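Local coordinates for protein acetyl xylan esterase (Paenibacillus sp. R4, PDB 6AGQ) that probably removes acetyl groups from acetylated xylan and related esters, as a cold-active esterase of the alpha/beta-hydrolase superfamily, at residues A[103-108]-A[113-118]; A[6-11]-A[281-286]. One frame throughout, in Å; residues are numbered along the deposited sequence.

Contact 1 (A[103-108]-A[113-118]); sequences NELLQW and MAALAI
Leu105 reaches across to Ala115 and Ala117, two strand alanines that both turn their methyls to this side. Its CB lies 4.2 Å from Ala115 CB, and CD1 continues to 4.0 Å from Ala117 CB; the branched leucine can span both because CG stands anti to the carbonyl carbon (chi1 -55°). Alanine suits the strand positions, since a short methyl lets the chain of 103-108 come close, to 6.4 Å between the CA atoms of Leu105 and Ala115. Trp108, in the helix, sets its CB 4.1 Å from Ala115 CB, and its indole packs on Met314 and Ile317 of helix 309-320. The Met113 side chain, bent at its last torsion (chi3 47°), crosses the indole obliquely and brings CE to 3.8 Å from Trp108 CE3; the unbranched, flexible methionine can bend its terminal methyl against the ring. Trp108 O also accepts a bond from Met113 N at 3.2 Å, moderately bent at 141°. The chemistry is thus nearly all apolar, with one backbone bond tying the helix to Met113, just before strand 114-118, as befits the buried helix-to-strand return of a beta-alpha-beta unit.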
ATOM      1  N   ASN A 103     -21.557 -19.192  21.991  1.00 31.37           N
ATOM      2  CA  ASN A 103     -21.936 -17.885  22.616  1.00 31.29           C
ATOM      3  C   ASN A 103     -22.491 -16.846  21.608  1.00 31.25           C
ATOM      4  O   ASN A 103     -23.239 -15.962  21.993  1.00 27.53           O
ATOM      5  CB  ASN A 103     -20.746 -17.247  23.373  1.00 32.05           C
ATOM      6  CG  ASN A 103     -19.588 -16.911  22.444  1.00 31.09           C
ATOM      7  OD1 ASN A 103     -18.898 -17.789  22.001  1.00 36.13           O
ATOM      8  ND2 ASN A 103     -19.448 -15.656  22.091  1.00 29.80           N
ATOM      9  N   GLU A 104     -22.143 -16.976  20.332  1.00 29.03           N
ATOM     10  CA  GLU A 104     -22.695 -16.134  19.281  1.00 30.27           C
ATOM     11  C   GLU A 104     -24.141 -16.409  18.935  1.00 28.95           C
ATOM     12  O   GLU A 104     -24.731 -15.668  18.159  1.00 28.61           O
ATOM     13  CB  GLU A 104     -21.906 -16.341  17.980  1.00 36.09           C
ATOM     14  CG  GLU A 104     -20.411 -16.038  18.034  1.00 36.92           C
ATOM     15  CD  GLU A 104     -19.761 -16.371  16.697  1.00 47.96           C
ATOM     16  OE1 GLU A 104     -20.476 -16.260  15.663  1.00 56.07           O
ATOM     17  OE2 GLU A 104     -18.563 -16.766  16.668  1.00 52.35           O
ATOM     18  N   LEU A 105     -24.718 -17.489  19.434  1.00 28.42           N
ATOM     19  CA  LEU A 105     -26.135 -17.755  19.268  1.00 28.47           C
ATOM     20  C   LEU A 105     -26.960 -17.397  20.526  1.00 27.97           C
ATOM     21  O   LEU A 105     -28.181 -17.486  20.508  1.00 23.94           O
ATOM     22  CB  LEU A 105     -26.318 -19.223  18.924  1.00 27.95           C
ATOM     23  CG  LEU A 105     -25.524 -19.724  17.710  1.00 29.22           C
ATOM     24  CD1 LEU A 105     -25.713 -21.224  17.470  1.00 28.10           C
ATOM     25  CD2 LEU A 105     -25.944 -18.935  16.474  1.00 31.20           C
ATOM     26  N   LEU A 106     -26.296 -16.987  21.601  1.00 27.63           N
ATOM     27  CA  LEU A 106     -26.977 -16.573  22.851  1.00 30.68           C
ATOM     28  C   LEU A 106     -28.122 -15.539  22.735  1.00 27.36           C
ATOM     29  O   LEU A 106     -29.155 -15.664  23.364  1.00 30.23           O
ATOM     30  CB  LEU A 106     -25.923 -16.046  23.853  1.00 31.10           C
ATOM     31  CG  LEU A 106     -26.464 -15.287  25.063  1.00 34.40           C
ATOM     32  CD1 LEU A 106     -27.380 -16.164  25.946  1.00 32.83           C
ATOM     33  CD2 LEU A 106     -25.261 -14.749  25.837  1.00 40.02           C
ATOM     34  N   GLN A 107     -27.841 -14.456  22.081  1.00 29.25           N
ATOM     35  CA  GLN A 107     -28.809 -13.428  21.758  1.00 34.40           C
ATOM     36  C   GLN A 107     -30.146 -13.999  21.328  1.00 35.90           C
ATOM     37  O   GLN A 107     -31.182 -13.592  21.838  1.00 37.59           O
ATOM     38  CB  GLN A 107     -28.331 -12.521  20.641  1.00 39.83           C
ATOM     39  CG  GLN A 107     -26.920 -12.774  20.108  1.00 50.94           C
ATOM     40  CD  GLN A 107     -26.646 -11.980  18.861  1.00 56.89           C
ATOM     41  OE1 GLN A 107     -27.302 -10.966  18.606  1.00 69.36           O
ATOM     42  NE2 GLN A 107     -25.688 -12.437  18.066  1.00 59.35           N
ATOM     43  N   TRP A 108     -30.125 -14.976  20.416  1.00 34.78           N
ATOM     44  CA  TRP A 108     -31.366 -15.602  19.935  1.00 30.23           C
ATOM     45  C   TRP A 108     -32.014 -16.398  21.025  1.00 31.00           C
ATOM     46  O   TRP A 108     -33.207 -16.232  21.221  1.00 31.87           O
ATOM     47  CB  TRP A 108     -31.090 -16.454  18.743  1.00 30.12           C
ATOM     48  CG  TRP A 108     -30.319 -15.692  17.705  1.00 29.27           C
ATOM     49  CD1 TRP A 108     -29.139 -16.052  17.183  1.00 27.53           C
ATOM     50  CD2 TRP A 108     -30.678 -14.441  17.089  1.00 31.08           C
ATOM     51  NE1 TRP A 108     -28.705 -15.120  16.315  1.00 34.08           N
ATOM     52  CE2 TRP A 108     -29.651 -14.133  16.190  1.00 31.24           C
ATOM     53  CE3 TRP A 108     -31.791 -13.572  17.190  1.00 36.14           C
ATOM     54  CZ2 TRP A 108     -29.654 -12.970  15.395  1.00 33.89           C
ATOM     55  CZ3 TRP A 108     -31.823 -12.426  16.388  1.00 35.15           C
ATOM     56  CH2 TRP A 108     -30.751 -12.129  15.505  1.00 36.98           C
ATOM     57  N   MET A 113     -35.679 -18.273  21.589  1.00 33.36           N
ATOM     58  CA  MET A 113     -35.628 -18.950  20.302  1.00 31.64           C
ATOM     59  C   MET A 113     -34.603 -20.019  20.324  1.00 28.09           C
ATOM     60  O   MET A 113     -33.631 -19.939  21.046  1.00 27.04           O
ATOM     61  CB  MET A 113     -35.278 -17.948  19.222  1.00 35.05           C
ATOM     62  CG  MET A 113     -36.444 -17.040  18.906  1.00 38.70           C
ATOM     63  SD  MET A 113     -35.969 -15.458  18.202  1.00 53.26           S
ATOM     64  CE  MET A 113     -34.774 -15.885  16.924  1.00 44.67           C
ATOM     65  N   ALA A 114     -34.802 -21.025  19.499  1.00 25.42           N
ATOM     66  CA  ALA A 114     -33.747 -21.951  19.171  1.00 23.68           C
ATOM     67  C   ALA A 114     -32.884 -21.353  18.080  1.00 24.71           C
ATOM     68  O   ALA A 114     -33.328 -20.482  17.357  1.00 26.44           O
ATOM     69  CB  ALA A 114     -34.344 -23.251  18.701  1.00 24.94           C
ATOM     70  N   ALA A 115     -31.645 -21.826  17.936  1.00 25.17           N
ATOM     71  CA  ALA A 115     -30.833 -21.396  16.832  1.00 23.09           C
ATOM     72  C   ALA A 115     -29.869 -22.481  16.397  1.00 25.17           C
ATOM     73  O   ALA A 115     -29.300 -23.214  17.237  1.00 28.81           O
ATOM     74  CB  ALA A 115     -30.083 -20.096  17.186  1.00 24.10           C
ATOM     75  N   LEU A 116     -29.619 -22.534  15.099  1.00 25.08           N
ATOM     76  CA  LEU A 116     -28.659 -23.509  14.535  1.00 23.14           C
ATOM     77  C   LEU A 116     -27.670 -22.753  13.668  1.00 22.56           C
ATOM     78  O   LEU A 116     -28.074 -21.986  12.778  1.00 24.05           O
ATOM     79  CB  LEU A 116     -29.400 -24.581  13.690  1.00 22.14           C
ATOM     80  CG  LEU A 116     -28.552 -25.510  12.788  1.00 21.16           C
ATOM     81  CD1 LEU A 116     -27.837 -26.586  13.590  1.00 20.54           C
ATOM     82  CD2 LEU A 116     -29.516 -26.125  11.781  1.00 22.40           C
ATOM     83  N   ALA A 117     -26.383 -23.011  13.895  1.00 21.50           N
ATOM     84  CA  ALA A 117     -25.354 -22.617  12.977  1.00 22.88           C
ATOM     85  C   ALA A 117     -24.632 -23.819  12.397  1.00 24.31           C
ATOM     86  O   ALA A 117     -24.226 -24.672  13.132  1.00 29.23           O
ATOM     87  CB  ALA A 117     -24.352 -21.737  13.706  1.00 23.99           C
ATOM     88  N   ILE A 118     -24.363 -23.821  11.106  1.00 24.78           N
ATOM     89  CA  ILE A 118     -23.705 -24.937  10.427  1.00 27.87           C
ATOM     90  C   ILE A 118     -22.422 -24.545   9.668  1.00 25.87           C
ATOM     91  O   ILE A 118     -22.272 -23.420   9.258  1.00 25.58           O
ATOM     92  CB  ILE A 118     -24.675 -25.594   9.386  1.00 32.35           C
ATOM     93  CG1 ILE A 118     -25.080 -24.609   8.292  1.00 31.08           C
ATOM     94  CG2 ILE A 118     -25.938 -26.133  10.081  1.00 33.96           C
ATOM     95  CD1 ILE A 118     -25.868 -25.266   7.191  1.00 34.95           C
TER

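Contact 2 (A[6-11]-A[281-286]); sequences MPLSQL and TCFAAY
Leu11 and Phe283 carry nearly all of this contact, their side chains crossing at about a right angle. The tight part lies at the root of Leu11: its CB sits 3.6 Å from Phe283 CD2, while CD1 approaches the same ring carbon at 4.1 Å. Leu11 CG stands anti to its carbonyl carbon (chi1 -82°), which brings CD1 near Phe283 CD2 as well. The backbone takes part too, for Leu11 C lies 4.0 Å above one face of the phenyl ring, offset toward the rim, and Leu11 O comes to 3.5 Å from Phe283 CB. A flat aromatic suits this place because it can lie against a main-chain carbonyl group and a leucine together. An alanine in place of Phe283 would probably open a gap beside Leu11 and leave Leu8 without its partner on the longer helix.

The loose part is Leu8, partly exposed, whose CD1 comes no nearer than 4.4 Å to Phe283 CE2, oblique to the ring. Ser9 and Gln10, on the exposed side of the short helix, are polar as befits solvent, and Pro7 takes the N-cap position, its carbonyl oxygen receiving the bond from Leu11 N. No hydrogen bond joins the two segments; they meet by van der Waals contact, most of it apolar. Leu11 also touches Pro279 and Ser280 at the start of helix 279-286, and Leu272 in the loop following strand 265-271. Phe283 also packs on Ile270 of that strand and, like Leu8, on Leu297 of the outermost strand 293-298.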
ATOM      1  N   MET A   6     -22.479   3.400  -8.806  1.00 62.13           N
ATOM      2  CA  MET A   6     -23.901   3.646  -9.212  1.00 69.00           C
ATOM      3  C   MET A   6     -24.604   4.434  -8.098  1.00 65.12           C
ATOM      4  O   MET A   6     -24.629   3.947  -6.970  1.00 60.50           O
ATOM      5  CB  MET A   6     -24.626   2.300  -9.471  1.00 70.59           C
ATOM      6  CG  MET A   6     -25.907   2.396 -10.307  1.00 68.38           C
ATOM      7  SD  MET A   6     -26.716   0.796 -10.604  1.00 65.21           S
ATOM      8  CE  MET A   6     -28.262   1.302 -11.329  1.00 61.97           C
ATOM      9  N   PRO A   7     -25.161   5.646  -8.396  1.00 60.45           N
ATOM     10  CA  PRO A   7     -25.787   6.507  -7.353  1.00 60.00           C
ATOM     11  C   PRO A   7     -27.073   5.919  -6.718  1.00 55.29           C
ATOM     12  O   PRO A   7     -27.780   5.163  -7.367  1.00 55.91           O
ATOM     13  CB  PRO A   7     -26.121   7.793  -8.119  1.00 61.81           C
ATOM     14  CG  PRO A   7     -26.315   7.348  -9.541  1.00 61.22           C
ATOM     15  CD  PRO A   7     -25.302   6.245  -9.739  1.00 61.39           C
ATOM     16  N   LEU A   8     -27.381   6.293  -5.475  1.00 52.93           N
ATOM     17  CA  LEU A   8     -28.469   5.654  -4.708  1.00 47.31           C
ATOM     18  C   LEU A   8     -29.852   5.612  -5.386  1.00 46.34           C
ATOM     19  O   LEU A   8     -30.524   4.580  -5.324  1.00 47.21           O
ATOM     20  CB  LEU A   8     -28.590   6.271  -3.301  1.00 49.01           C
ATOM     21  CG  LEU A   8     -29.593   5.622  -2.323  1.00 47.75           C
ATOM     22  CD1 LEU A   8     -29.229   4.162  -2.095  1.00 48.80           C
ATOM     23  CD2 LEU A   8     -29.676   6.376  -0.991  1.00 45.87           C
ATOM     24  N   SER A   9     -30.322   6.669  -6.041  1.00 47.00           N
ATOM     25  CA  SER A   9     -31.723   6.566  -6.565  1.00 47.41           C
ATOM     26  C   SER A   9     -31.822   5.632  -7.794  1.00 47.02           C
ATOM     27  O   SER A   9     -32.862   4.997  -8.015  1.00 45.21           O
ATOM     28  CB  SER A   9     -32.360   7.928  -6.818  1.00 49.32           C
ATOM     29  OG  SER A   9     -32.105   8.336  -8.134  1.00 50.04           O
ATOM     30  N   GLN A  10     -30.729   5.531  -8.550  1.00 42.67           N
ATOM     31  CA  GLN A  10     -30.603   4.501  -9.572  1.00 49.01           C
ATOM     32  C   GLN A  10     -30.428   3.098  -8.967  1.00 46.22           C
ATOM     33  O   GLN A  10     -30.916   2.165  -9.561  1.00 48.12           O
ATOM     34  CB  GLN A  10     -29.450   4.795 -10.587  1.00 51.94           C
ATOM     35  CG  GLN A  10     -29.831   5.745 -11.723  1.00 56.12           C
ATOM     36  CD  GLN A  10     -28.638   6.206 -12.549  1.00 65.09           C
ATOM     37  OE1 GLN A  10     -27.536   5.638 -12.467  1.00 72.72           O
ATOM     38  NE2 GLN A  10     -28.852   7.241 -13.355  1.00 64.28           N
ATOM     39  N   LEU A  11     -29.699   2.939  -7.849  1.00 43.76           N
ATOM     40  CA  LEU A  11     -29.572   1.619  -7.188  1.00 43.14           C
ATOM     41  C   LEU A  11     -30.941   1.007  -6.956  1.00 45.48           C
ATOM     42  O   LEU A  11     -31.122  -0.149  -7.267  1.00 38.85           O
ATOM     43  CB  LEU A  11     -28.802   1.681  -5.845  1.00 41.97           C
ATOM     44  CG  LEU A  11     -27.258   1.676  -5.970  1.00 39.68           C
ATOM     45  CD1 LEU A  11     -26.528   1.873  -4.652  1.00 39.78           C
ATOM     46  CD2 LEU A  11     -26.761   0.419  -6.660  1.00 40.57           C
ATOM     47  N   THR A 281     -25.270  -5.239  -6.880  1.00 28.00           N
ATOM     48  CA  THR A 281     -25.590  -6.671  -6.963  1.00 29.90           C
ATOM     49  C   THR A 281     -26.575  -7.070  -5.832  1.00 30.62           C
ATOM     50  O   THR A 281     -27.442  -7.908  -6.011  1.00 30.04           O
ATOM     51  CB  THR A 281     -24.332  -7.563  -6.994  1.00 34.09           C
ATOM     52  OG1 THR A 281     -23.547  -7.441  -5.782  1.00 35.99           O
ATOM     53  CG2 THR A 281     -23.490  -7.218  -8.241  1.00 33.96           C
ATOM     54  N   CYS A 282     -26.445  -6.416  -4.693  1.00 30.28           N
ATOM     55  CA  CYS A 282     -27.341  -6.597  -3.562  1.00 29.54           C
ATOM     56  C   CYS A 282     -28.715  -6.051  -3.910  1.00 26.58           C
ATOM     57  O   CYS A 282     -29.712  -6.765  -3.715  1.00 28.36           O
ATOM     58  CB  CYS A 282     -26.745  -5.958  -2.324  1.00 27.87           C
ATOM     59  SG  CYS A 282     -25.278  -6.868  -1.753  1.00 35.06           S
ATOM     60  N   PHE A 283     -28.762  -4.830  -4.456  1.00 26.50           N
ATOM     61  CA  PHE A 283     -30.008  -4.211  -4.922  1.00 26.25           C
ATOM     62  C   PHE A 283     -30.729  -4.998  -6.015  1.00 27.89           C
ATOM     63  O   PHE A 283     -31.968  -5.147  -5.945  1.00 26.23           O
ATOM     64  CB  PHE A 283     -29.843  -2.731  -5.301  1.00 28.54           C
ATOM     65  CG  PHE A 283     -30.159  -1.788  -4.167  1.00 27.43           C
ATOM     66  CD1 PHE A 283     -31.454  -1.647  -3.722  1.00 28.82           C
ATOM     67  CD2 PHE A 283     -29.143  -1.077  -3.497  1.00 28.21           C
ATOM     68  CE1 PHE A 283     -31.746  -0.803  -2.656  1.00 29.22           C
ATOM     69  CE2 PHE A 283     -29.430  -0.238  -2.430  1.00 28.42           C
ATOM     70  CZ  PHE A 283     -30.731  -0.100  -2.013  1.00 27.87           C
ATOM     71  N   ALA A 284     -29.971  -5.584  -6.940  1.00 26.21           N
ATOM     72  CA  ALA A 284     -30.520  -6.421  -7.971  1.00 26.38           C
ATOM     73  C   ALA A 284     -31.338  -7.613  -7.478  1.00 27.66           C
ATOM     74  O   ALA A 284     -32.420  -7.900  -8.041  1.00 27.65           O
ATOM     75  CB  ALA A 284     -29.390  -6.914  -8.876  1.00 31.22           C
ATOM     76  N   ALA A 285     -30.820  -8.360  -6.498  1.00 24.22           N
ATOM     77  CA  ALA A 285     -31.642  -9.389  -5.813  1.00 27.71           C
ATOM     78  C   ALA A 285     -32.821  -8.779  -4.984  1.00 28.75           C
ATOM     79  O   ALA A 285     -33.973  -9.201  -5.174  1.00 31.99           O
ATOM     80  CB  ALA A 285     -30.769 -10.320  -4.923  1.00 28.38           C
ATOM     81  N   TYR A 286     -32.542  -7.800  -4.110  1.00 28.67           N
ATOM     82  CA  TYR A 286     -33.597  -7.065  -3.325  1.00 28.77           C
ATOM     83  C   TYR A 286     -34.774  -6.626  -4.212  1.00 27.29           C
ATOM     84  O   TYR A 286     -35.918  -6.861  -3.897  1.00 24.82           O
ATOM     85  CB  TYR A 286     -32.985  -5.817  -2.630  1.00 31.60           C
ATOM     86  CG  TYR A 286     -33.969  -5.012  -1.789  1.00 29.11           C
ATOM     87  CD1 TYR A 286     -34.398  -5.511  -0.576  1.00 27.73           C
ATOM     88  CD2 TYR A 286     -34.495  -3.785  -2.220  1.00 29.52           C
ATOM     89  CE1 TYR A 286     -35.291  -4.850   0.198  1.00 27.47           C
ATOM     90  CE2 TYR A 286     -35.413  -3.094  -1.435  1.00 26.94           C
ATOM     91  CZ  TYR A 286     -35.804  -3.645  -0.211  1.00 29.64           C
ATOM     92  OH  TYR A 286     -36.713  -3.069   0.694  1.00 29.50           O
TER

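In the fold
Contacts 1 and 2 lie far apart in one alpha/beta-hydrolase fold, their centres 31 Å from each other and their nearest atoms about 18 Å apart, with no touch. The central mixed sheet connects them. Strand 114-118 of contact 1 lies between strands 69-77 and 86-92, whereas helix 279-286 of contact 2 follows strand 265-271 and precedes the edge strand 293-298. Along the chain, contact 1 is nested inside the loop closed by contact 2, which brings the N-terminal turn against a late helix, 270 residues on. One contact is therefore a local link within a beta-alpha-beta unit, the other a long-range closure near the sheet's far end.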